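Local coordinates for protein fimbrial subunit CupB6 (Pseudomonas aeruginosa, PDB 5CYL) that probably serves as the adhesive tip subunit of a chaperone-usher pilus, mediating attachment to surfaces and contributing to biofilm formation, at residues T144-W155 with P185-I196; D234-L245 with S311-R322. All blocks are in the same frame, centred on the assembly; numbering follows the deposited sequence.

Interaction 1: T144-W155 with P185-I196; sequences TSVSGSATLNLW and PYSLIGPASIAI
L152 and L188 face each other across an antiparallel pair of strands, 151-155 against 185-189, as do L154 and Y186. Both are hydrogen-bonded pairs, each closed by two backbone bonds; the bond from L188 N to L152 O measures 2.7 Å. Strand 185-189 is the outermost in its four-stranded sheet within this chain, and 151-160 joins it to strand 56-65.

The side chain of L152 can be followed outward. Its CB lies by L188 O and rests 3.9 Å from S193 CB, on the short helix 191-194. CG stands opposite the backbone N (chi1 177°), an orientation that sends CD2 alongside L188 CD1 at 4.1 Å, the two leucines pointing the same way. W64, I87 and I99 add to the apolar surroundings. L154 uses its CD1 branch, which meets I196 CD1 tip to tip at 3.9 Å. Branched aliphatic chains suit this buried face because they fill the space between strands and helix without needing polar partners.

N153 and S187 occupy the other face. S187 OG donates to N153 OD1 over 2.8 Å, in the carbonyl plane and on a lone pair, while N153 ND2 bonds to N63 and S65; the amide is thus held at both ends and its rotation fixed. Farther along, P185 CB sits 3.3 Å from the centroid of the six-membered ring of W155, 5° off the ring normal, a CH-pi contact that a flat indole and a rigid pyrrolidine make readily.

Beyond the strand, G190, whose positive phi suits glycine, takes the N-cap position of the helix, and its O accepts S193 OG at 2.6 Å. The chemistry therefore divides: the leucines and I196 pack on the buried side, with Y186 at its margin against F12, whereas the N153 amide ties S187 to strand 56-65 and W155 offers P185 an apolar face.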
loop_
_atom_site.group_PDB
_atom_site.type_symbol
_atom_site.label_atom_id
_atom_site.label_comp_id
_atom_site.label_asym_id
_atom_site.label_seq_id
_atom_site.Cartn_x
_atom_site.Cartn_y
_atom_site.Cartn_z
ATOM N N THR A 144 -10.179 -1.514 5.542
ATOM C CA THR A 144 -11.132 -1.361 6.640
ATOM C C THR A 144 -12.479 -2.022 6.380
ATOM O O THR A 144 -13.220 -2.321 7.317
ATOM C CB THR A 144 -11.358 0.109 6.969
ATOM O OG1 THR A 144 -11.830 0.759 5.791
ATOM C CG2 THR A 144 -10.042 0.763 7.429
ATOM N N SER A 145 -12.809 -2.229 5.115
ATOM C CA SER A 145 -14.142 -2.697 4.769
ATOM C C SER A 145 -14.172 -3.369 3.408
ATOM O O SER A 145 -13.254 -3.253 2.623
ATOM C CB SER A 145 -15.111 -1.531 4.820
ATOM O OG SER A 145 -16.272 -1.814 4.095
ATOM N N VAL A 146 -15.225 -4.129 3.180
ATOM C CA VAL A 146 -15.529 -4.638 1.857
ATOM C C VAL A 146 -16.118 -3.483 1.065
ATOM O O VAL A 146 -16.796 -2.642 1.623
ATOM C CB VAL A 146 -16.501 -5.831 1.909
ATOM C CG1 VAL A 146 -16.011 -6.806 2.950
ATOM C CG2 VAL A 146 -17.910 -5.379 2.238
ATOM N N SER A 147 -15.849 -3.452 -0.227
ATOM C CA SER A 147 -16.445 -2.464 -1.115
ATOM C C SER A 147 -17.901 -2.816 -1.369
ATOM O O SER A 147 -18.261 -3.974 -1.411
ATOM C CB SER A 147 -15.642 -2.368 -2.428
ATOM O OG SER A 147 -16.453 -2.351 -3.592
ATOM N N GLY A 148 -18.732 -1.806 -1.555
ATOM C CA GLY A 148 -20.111 -2.038 -1.981
ATOM C C GLY A 148 -21.063 -2.486 -0.906
ATOM O O GLY A 148 -20.843 -2.276 0.275
ATOM N N SER A 149 -22.154 -3.103 -1.329
ATOM C CA SER A 149 -23.180 -3.564 -0.407
ATOM C C SER A 149 -23.054 -5.034 -0.025
ATOM O O SER A 149 -23.952 -5.598 0.592
ATOM C CB SER A 149 -24.567 -3.293 -0.990
ATOM O OG SER A 149 -24.717 -3.913 -2.248
ATOM N N ALA A 150 -21.950 -5.658 -0.408
ATOM C CA ALA A 150 -21.762 -7.078 -0.127
ATOM C C ALA A 150 -21.802 -7.361 1.386
ATOM O O ALA A 150 -21.174 -6.665 2.182
ATOM C CB ALA A 150 -20.454 -7.577 -0.710
ATOM N N THR A 151 -22.550 -8.396 1.754
ATOM C CA THR A 151 -22.729 -8.765 3.153
ATOM C C THR A 151 -22.356 -10.217 3.416
ATOM O O THR A 151 -22.666 -11.101 2.630
ATOM C CB THR A 151 -24.163 -8.500 3.663
ATOM O OG1 THR A 151 -25.105 -9.080 2.769
ATOM C CG2 THR A 151 -24.435 -7.021 3.741
ATOM N N LEU A 152 -21.657 -10.441 4.526
ATOM C CA LEU A 152 -21.247 -11.777 4.960
ATOM C C LEU A 152 -22.275 -12.427 5.916
ATOM O O LEU A 152 -22.478 -11.940 7.039
ATOM C CB LEU A 152 -19.878 -11.700 5.677
ATOM C CG LEU A 152 -19.378 -13.054 6.241
ATOM C CD1 LEU A 152 -19.168 -14.000 5.055
ATOM C CD2 LEU A 152 -18.120 -12.938 7.106
ATOM N N ASN A 153 -22.865 -13.547 5.505
ATOM C CA ASN A 153 -23.860 -14.239 6.336
ATOM C C ASN A 153 -23.368 -15.564 6.885
ATOM O O ASN A 153 -22.970 -16.448 6.135
ATOM C CB ASN A 153 -25.131 -14.462 5.552
ATOM C CG ASN A 153 -25.559 -13.227 4.789
ATOM O OD1 ASN A 153 -26.114 -12.278 5.357
ATOM N ND2 ASN A 153 -25.332 -13.243 3.505
ATOM N N LEU A 154 -23.368 -15.668 8.202
ATOM C CA LEU A 154 -23.069 -16.926 8.869
ATOM C C LEU A 154 -24.370 -17.526 9.361
ATOM O O LEU A 154 -25.151 -16.872 10.041
ATOM C CB LEU A 154 -22.113 -16.684 10.038
ATOM C CG LEU A 154 -20.827 -15.941 9.672
ATOM C CD1 LEU A 154 -19.896 -15.807 10.868
ATOM C CD2 LEU A 154 -20.098 -16.652 8.535
ATOM N N TRP A 155 -24.601 -18.780 9.041
ATOM C CA TRP A 155 -25.818 -19.460 9.492
ATOM C C TRP A 155 -25.519 -20.597 10.456
ATOM O O TRP A 155 -24.855 -21.565 10.078
ATOM C CB TRP A 155 -26.544 -20.033 8.299
ATOM C CG TRP A 155 -26.902 -19.012 7.264
ATOM C CD1 TRP A 155 -26.054 -18.380 6.416
ATOM C CD2 TRP A 155 -28.212 -18.526 6.958
ATOM N NE1 TRP A 155 -26.747 -17.541 5.587
ATOM C CE2 TRP A 155 -28.078 -17.607 5.902
ATOM C CE3 TRP A 155 -29.488 -18.782 7.475
ATOM C CZ2 TRP A 155 -29.169 -16.938 5.345
ATOM C CZ3 TRP A 155 -30.579 -18.125 6.922
ATOM C CH2 TRP A 155 -30.414 -17.204 5.869
ATOM N N PRO A 185 -30.107 -16.025 10.208
ATOM C CA PRO A 185 -28.687 -15.794 9.929
ATOM C C PRO A 185 -28.038 -14.709 10.786
ATOM O O PRO A 185 -28.717 -13.891 11.349
ATOM C CB PRO A 185 -28.708 -15.327 8.478
ATOM C CG PRO A 185 -30.004 -14.596 8.374
ATOM C CD PRO A 185 -30.984 -15.377 9.212
ATOM N N TYR A 186 -26.712 -14.721 10.833
ATOM C CA TYR A 186 -25.898 -13.643 11.380
ATOM C C TYR A 186 -25.244 -12.908 10.230
ATOM O O TYR A 186 -24.372 -13.465 9.561
ATOM C CB TYR A 186 -24.815 -14.262 12.226
ATOM C CG TYR A 186 -23.846 -13.320 12.869
ATOM C CD1 TYR A 186 -24.201 -12.021 13.201
ATOM C CD2 TYR A 186 -22.587 -13.773 13.247
ATOM C CE1 TYR A 186 -23.309 -11.188 13.876
ATOM C CE2 TYR A 186 -21.685 -12.954 13.901
ATOM C CZ TYR A 186 -22.052 -11.677 14.230
ATOM O OH TYR A 186 -21.140 -10.881 14.875
ATOM N N SER A 187 -25.674 -11.679 9.984
ATOM C CA SER A 187 -25.220 -10.939 8.806
ATOM C C SER A 187 -24.264 -9.816 9.172
ATOM O O SER A 187 -24.541 -9.020 10.050
ATOM C CB SER A 187 -26.401 -10.403 8.021
ATOM O OG SER A 187 -27.308 -11.443 7.739
ATOM N N LEU A 188 -23.134 -9.775 8.488
ATOM C CA LEU A 188 -22.123 -8.740 8.711
ATOM C C LEU A 188 -21.972 -7.892 7.454
ATOM O O LEU A 188 -21.817 -8.409 6.362
ATOM C CB LEU A 188 -20.779 -9.361 9.097
ATOM C CG LEU A 188 -20.730 -10.120 10.421
ATOM C CD1 LEU A 188 -19.528 -11.037 10.454
ATOM C CD2 LEU A 188 -20.657 -9.147 11.577
ATOM N N ILE A 189 -22.027 -6.580 7.634
ATOM C CA ILE A 189 -21.933 -5.647 6.518
ATOM C C ILE A 189 -20.757 -4.693 6.661
ATOM O O ILE A 189 -20.491 -4.182 7.745
ATOM C CB ILE A 189 -23.228 -4.835 6.357
ATOM C CG1 ILE A 189 -24.438 -5.665 6.765
ATOM C CG2 ILE A 189 -23.394 -4.368 4.917
ATOM C CD1 ILE A 189 -25.774 -4.994 6.559
ATOM N N GLY A 190 -20.068 -4.459 5.555
ATOM C CA GLY A 190 -18.974 -3.493 5.519
ATOM C C GLY A 190 -17.825 -3.799 6.459
ATOM O O GLY A 190 -17.256 -4.908 6.390
ATOM N N PRO A 191 -17.461 -2.778 7.343
ATOM C CA PRO A 191 -16.281 -3.122 8.158
ATOM C C PRO A 191 -16.493 -4.309 9.088
ATOM O O PRO A 191 -15.532 -4.948 9.474
ATOM C CB PRO A 191 -16.023 -1.841 8.979
ATOM C CG PRO A 191 -17.348 -1.183 9.063
ATOM C CD PRO A 191 -17.915 -1.383 7.696
ATOM N N ALA A 192 -17.745 -4.581 9.434
ATOM C CA ALA A 192 -18.073 -5.685 10.338
ATOM C C ALA A 192 -17.625 -7.044 9.788
ATOM O O ALA A 192 -17.134 -7.878 10.537
ATOM C CB ALA A 192 -19.562 -5.713 10.638
ATOM N N SER A 193 -17.773 -7.245 8.476
ATOM C CA SER A 193 -17.341 -8.490 7.838
ATOM C C SER A 193 -15.823 -8.614 7.982
ATOM O O SER A 193 -15.301 -9.676 8.317
ATOM C CB SER A 193 -17.737 -8.507 6.361
ATOM O OG SER A 193 -17.149 -7.424 5.662
ATOM N N ILE A 194 -15.131 -7.502 7.744
ATOM C CA ILE A 194 -13.678 -7.409 7.913
ATOM C C ILE A 194 -13.260 -7.539 9.382
ATOM O O ILE A 194 -12.224 -8.136 9.693
ATOM C CB ILE A 194 -13.131 -6.096 7.318
ATOM C CG1 ILE A 194 -13.298 -6.105 5.794
ATOM C CG2 ILE A 194 -11.668 -5.885 7.686
ATOM C CD1 ILE A 194 -12.332 -7.033 5.079
ATOM N N ALA A 195 -14.065 -6.975 10.267
ATOM C CA ALA A 195 -13.723 -6.868 11.685
ATOM C C ALA A 195 -14.228 -8.054 12.515
ATOM O O ALA A 195 -14.155 -8.047 13.735
ATOM C CB ALA A 195 -14.248 -5.565 12.259
ATOM N N ILE A 196 -14.742 -9.059 11.837
ATOM C CA ILE A 196 -15.375 -10.195 12.485
ATOM C C ILE A 196 -14.428 -10.928 13.429
ATOM O O ILE A 196 -13.258 -11.126 13.119
ATOM C CB ILE A 196 -15.898 -11.201 11.448
ATOM C CG1 ILE A 196 -16.489 -12.425 12.140
ATOM C CG2 ILE A 196 -14.776 -11.595 10.506
ATOM C CD1 ILE A 196 -16.654 -13.627 11.237
#

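Interaction 2: D234-L245 with S311-R322; sequences DTSTERSFDISL and SADLPLSAAYIR
F241 carries its CG between its own backbone N and carbonyl carbon (chi1 63°), which lays the phenyl ring across the neighbouring strand and over L316. L316 CB stands 3.8 Å from the ring centroid, 18° off the normal and displaced toward the rim, a CH-pi contact; L316 CD1 reaches F241 CE2 at 3.6 Å and also touches I243 CD1 at 3.7 Å. A318 CB, a short side chain, comes obliquely to 3.8 Å from F241 CE1. A similar torsion at S236 (chi1 72°) swings OG toward strand 311-322, where it accepts Y320 N at 2.9 Å. The hydroxyl thus does the work usually left to a main-chain carbonyl, while S236 N donates to Y320 O.

Strands 239-245 and 311-322 are antiparallel partners in the C-terminal fimbrial domain, consistent with the immunoglobulin-like pilin fold. Their regular ladder runs from R239-A318 to L245-A312; before it the register slips by one residue, and D234 O takes R322 N at 3.0 Å in a separate short ladder. I243, L314 and L316 are buried, against I256, F258 and V287; F241 shares their face, partly exposed, its ring on V287.

On the other face the carboxylates of D242 and D313 are modelled nearly coplanar and doubtfully close; one acid may be protonated. R306 holds D313 OD2 in a salt bridge.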
loop_
_atom_site.group_PDB
_atom_site.type_symbol
_atom_site.label_atom_id
_atom_site.label_comp_id
_atom_site.label_asym_id
_atom_site.label_seq_id
_atom_site.Cartn_x
_atom_site.Cartn_y
_atom_site.Cartn_z
ATOM N N ASP A 234 28.126 27.420 -23.981
ATOM C CA ASP A 234 29.246 26.514 -23.851
ATOM C C ASP A 234 29.368 26.132 -22.406
ATOM O O ASP A 234 28.988 26.877 -21.539
ATOM C CB ASP A 234 30.525 27.196 -24.327
ATOM C CG ASP A 234 30.713 27.095 -25.806
ATOM O OD1 ASP A 234 29.776 26.671 -26.495
ATOM O OD2 ASP A 234 31.795 27.441 -26.288
ATOM N N THR A 235 29.882 24.952 -22.140
ATOM C CA THR A 235 29.861 24.482 -20.774
ATOM C C THR A 235 31.163 23.865 -20.341
ATOM O O THR A 235 31.937 23.415 -21.175
ATOM C CB THR A 235 28.776 23.436 -20.564
ATOM O OG1 THR A 235 28.959 22.372 -21.504
ATOM C CG2 THR A 235 27.349 24.017 -20.703
ATOM N N SER A 236 31.377 23.824 -19.025
ATOM C CA SER A 236 32.601 23.286 -18.451
ATOM C C SER A 236 32.541 21.760 -18.460
ATOM O O SER A 236 31.562 21.211 -18.917
ATOM C CB SER A 236 32.832 23.851 -17.055
ATOM O OG SER A 236 31.943 23.338 -16.080
ATOM N N THR A 237 33.593 21.066 -18.030
ATOM C CA THR A 237 33.526 19.609 -17.928
ATOM C C THR A 237 32.566 19.198 -16.798
ATOM O O THR A 237 32.576 19.850 -15.730
ATOM C CB THR A 237 34.915 19.047 -17.713
ATOM O OG1 THR A 237 35.754 19.466 -18.797
ATOM C CG2 THR A 237 34.862 17.546 -17.677
ATOM N N GLU A 238 31.706 18.195 -17.084
ATOM C CA GLU A 238 30.621 17.706 -16.187
ATOM C C GLU A 238 31.141 17.074 -14.946
ATOM O O GLU A 238 32.102 16.341 -15.030
ATOM C CB GLU A 238 29.810 16.615 -16.841
ATOM C CG GLU A 238 28.647 17.174 -17.594
ATOM C CD GLU A 238 27.827 16.139 -18.331
ATOM O OE1 GLU A 238 28.265 14.979 -18.504
ATOM O OE2 GLU A 238 26.704 16.504 -18.728
ATOM N N ARG A 239 30.478 17.310 -13.821
ATOM C CA ARG A 239 30.810 16.673 -12.560
ATOM C C ARG A 239 29.631 15.800 -12.196
ATOM O O ARG A 239 28.498 16.236 -12.207
ATOM C CB ARG A 239 31.070 17.721 -11.480
ATOM C CG ARG A 239 32.235 18.649 -11.782
ATOM C CD ARG A 239 33.555 17.902 -11.708
ATOM N NE ARG A 239 34.698 18.713 -12.123
ATOM C CZ ARG A 239 35.349 18.552 -13.275
ATOM N NH1 ARG A 239 34.981 17.600 -14.126
ATOM N NH2 ARG A 239 36.390 19.331 -13.570
ATOM N N SER A 240 29.885 14.541 -11.858
ATOM C CA SER A 240 28.808 13.585 -11.495
ATOM C C SER A 240 28.552 13.402 -10.014
ATOM O O SER A 240 29.466 13.258 -9.238
ATOM C CB SER A 240 29.073 12.231 -12.112
ATOM O OG SER A 240 28.647 12.257 -13.470
ATOM N N PHE A 241 27.280 13.444 -9.649
ATOM C CA PHE A 241 26.835 13.202 -8.278
ATOM C C PHE A 241 25.491 12.509 -8.254
ATOM O O PHE A 241 24.774 12.511 -9.232
ATOM C CB PHE A 241 26.831 14.490 -7.454
ATOM C CG PHE A 241 25.885 15.531 -7.937
ATOM C CD1 PHE A 241 26.090 16.179 -9.136
ATOM C CD2 PHE A 241 24.795 15.889 -7.157
ATOM C CE1 PHE A 241 25.199 17.159 -9.565
ATOM C CE2 PHE A 241 23.904 16.874 -7.559
ATOM C CZ PHE A 241 24.107 17.512 -8.768
ATOM N N ASP A 242 25.155 11.900 -7.129
ATOM C CA ASP A 242 23.888 11.198 -6.962
ATOM C C ASP A 242 23.175 11.684 -5.715
ATOM O O ASP A 242 23.799 11.859 -4.670
ATOM C CB ASP A 242 24.169 9.707 -6.854
ATOM C CG ASP A 242 22.964 8.879 -7.097
ATOM O OD1 ASP A 242 22.108 8.782 -6.250
ATOM O OD2 ASP A 242 22.855 8.272 -8.130
ATOM N N ILE A 243 21.870 11.892 -5.817
ATOM C CA ILE A 243 21.052 12.198 -4.636
ATOM C C ILE A 243 20.298 10.919 -4.357
ATOM O O ILE A 243 19.573 10.433 -5.210
ATOM C CB ILE A 243 20.093 13.367 -4.846
ATOM C CG1 ILE A 243 20.878 14.658 -5.098
ATOM C CG2 ILE A 243 19.166 13.524 -3.645
ATOM C CD1 ILE A 243 19.989 15.844 -5.334
ATOM N N SER A 244 20.504 10.351 -3.178
ATOM C CA SER A 244 19.915 9.063 -2.856
ATOM C C SER A 244 19.131 8.972 -1.529
ATOM O O SER A 244 19.352 9.722 -0.597
ATOM C CB SER A 244 21.011 8.023 -2.904
ATOM O OG SER A 244 20.473 6.753 -2.624
ATOM N N LEU A 245 18.211 8.030 -1.482
ATOM C CA LEU A 245 17.414 7.737 -0.298
ATOM C C LEU A 245 17.588 6.265 0.005
ATOM O O LEU A 245 17.721 5.460 -0.928
ATOM C CB LEU A 245 15.931 8.019 -0.544
ATOM C CG LEU A 245 15.466 9.471 -0.584
ATOM C CD1 LEU A 245 14.047 9.540 -1.114
ATOM C CD2 LEU A 245 15.529 10.111 0.791
ATOM N N SER A 311 16.979 1.264 -1.979
ATOM C CA SER A 311 17.233 2.698 -2.117
ATOM C C SER A 311 16.715 3.308 -3.427
ATOM O O SER A 311 16.595 2.654 -4.436
ATOM C CB SER A 311 18.709 3.030 -1.900
ATOM O OG SER A 311 19.464 2.208 -2.720
ATOM N N ALA A 312 16.398 4.590 -3.376
ATOM C CA ALA A 312 15.973 5.350 -4.522
ATOM C C ALA A 312 16.976 6.477 -4.761
ATOM O O ALA A 312 17.360 7.181 -3.861
ATOM C CB ALA A 312 14.592 5.907 -4.277
ATOM N N ASP A 313 17.378 6.659 -6.007
ATOM C CA ASP A 313 18.351 7.700 -6.330
ATOM C C ASP A 313 18.030 8.460 -7.617
ATOM O O ASP A 313 17.348 7.957 -8.496
ATOM C CB ASP A 313 19.762 7.115 -6.423
ATOM C CG ASP A 313 20.002 6.405 -7.723
ATOM O OD1 ASP A 313 19.271 5.421 -8.014
ATOM O OD2 ASP A 313 20.911 6.836 -8.462
ATOM N N LEU A 314 18.531 9.681 -7.707
ATOM C CA LEU A 314 18.535 10.399 -8.968
ATOM C C LEU A 314 19.978 10.649 -9.394
ATOM O O LEU A 314 20.721 11.339 -8.691
ATOM C CB LEU A 314 17.783 11.726 -8.850
ATOM C CG LEU A 314 17.550 12.462 -10.164
ATOM C CD1 LEU A 314 16.698 11.643 -11.096
ATOM C CD2 LEU A 314 16.910 13.817 -9.908
ATOM N N PRO A 315 20.385 10.085 -10.527
ATOM C CA PRO A 315 21.728 10.346 -11.039
ATOM C C PRO A 315 21.819 11.740 -11.665
ATOM O O PRO A 315 20.935 12.132 -12.419
ATOM C CB PRO A 315 21.942 9.252 -12.076
ATOM C CG PRO A 315 20.552 8.810 -12.471
ATOM C CD PRO A 315 19.751 8.941 -11.193
ATOM N N LEU A 316 22.869 12.482 -11.338
ATOM C CA LEU A 316 23.002 13.857 -11.799
ATOM C C LEU A 316 24.423 14.210 -12.223
ATOM O O LEU A 316 25.389 13.642 -11.727
ATOM C CB LEU A 316 22.543 14.830 -10.713
ATOM C CG LEU A 316 21.084 14.786 -10.274
ATOM C CD1 LEU A 316 20.880 15.523 -8.962
ATOM C CD2 LEU A 316 20.167 15.382 -11.323
ATOM N N SER A 317 24.530 15.157 -13.143
ATOM C CA SER A 317 25.811 15.741 -13.530
ATOM C C SER A 317 25.652 17.253 -13.631
ATOM O O SER A 317 24.601 17.754 -14.003
ATOM C CB SER A 317 26.321 15.146 -14.848
ATOM O OG SER A 317 25.672 15.741 -15.946
ATOM N N ALA A 318 26.697 17.983 -13.294
ATOM C CA ALA A 318 26.638 19.446 -13.278
ATOM C C ALA A 318 27.831 20.104 -13.975
ATOM O O ALA A 318 28.923 19.545 -14.003
ATOM C CB ALA A 318 26.516 19.945 -11.853
ATOM N N ALA A 319 27.589 21.277 -14.543
ATOM C CA ALA A 319 28.643 22.042 -15.204
ATOM C C ALA A 319 28.301 23.511 -15.231
ATOM O O ALA A 319 27.148 23.906 -15.017
ATOM C CB ALA A 319 28.913 21.537 -16.607
ATOM N N TYR A 320 29.325 24.328 -15.428
ATOM C CA TYR A 320 29.133 25.754 -15.701
ATOM C C TYR A 320 28.615 25.964 -17.127
ATOM O O TYR A 320 29.011 25.258 -18.058
ATOM C CB TYR A 320 30.453 26.480 -15.517
ATOM C CG TYR A 320 30.791 26.662 -14.070
ATOM C CD1 TYR A 320 29.951 27.415 -13.238
ATOM C CD2 TYR A 320 31.927 26.100 -13.523
ATOM C CE1 TYR A 320 30.237 27.600 -11.899
ATOM C CE2 TYR A 320 32.225 26.256 -12.172
ATOM C CZ TYR A 320 31.383 26.998 -11.366
ATOM O OH TYR A 320 31.689 27.215 -10.023
ATOM N N ILE A 321 27.734 26.933 -17.298
ATOM C CA ILE A 321 27.280 27.294 -18.643
ATOM C C ILE A 321 27.475 28.776 -18.850
ATOM O O ILE A 321 27.274 29.568 -17.918
ATOM C CB ILE A 321 25.810 26.920 -18.869
ATOM C CG1 ILE A 321 25.474 26.951 -20.362
ATOM C CG2 ILE A 321 24.902 27.817 -18.038
ATOM C CD1 ILE A 321 24.054 26.557 -20.702
ATOM N N ARG A 322 27.863 29.170 -20.045
ATOM C CA ARG A 322 28.011 30.592 -20.309
ATOM C C ARG A 322 26.724 31.248 -20.791
ATOM O O ARG A 322 26.199 30.909 -21.854
ATOM C CB ARG A 322 29.091 30.790 -21.333
ATOM C CG ARG A 322 29.287 32.241 -21.710
ATOM C CD ARG A 322 29.965 32.347 -23.050
ATOM N NE ARG A 322 29.815 33.667 -23.614
ATOM C CZ ARG A 322 30.546 34.126 -24.614
ATOM N NH1 ARG A 322 31.478 33.356 -25.182
ATOM N NH2 ARG A 322 30.332 35.354 -25.058
#

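How the interactions relate
Interaction 1 closes before interaction 2 opens along the chain, and they lie on opposite sides of its centre, their own centres 54 Å apart and their nearest atoms about 27 Å apart. They share no sheet: 144-155 with 185-196 pairs the last two strands of a four-stranded antiparallel sheet in the N-terminal half and sets helix 191-194 against it, whereas 234-245 with 311-322 belongs to a mixed sheet in the C-terminal fimbrial domain. Each contact thus appears local to its own half of the chain. This elongated, two-part arrangement is consistent with the two-domain tip adhesins of chaperone-usher pili, where an N-terminal adhesin domain precedes a pilin domain that joins the fibre.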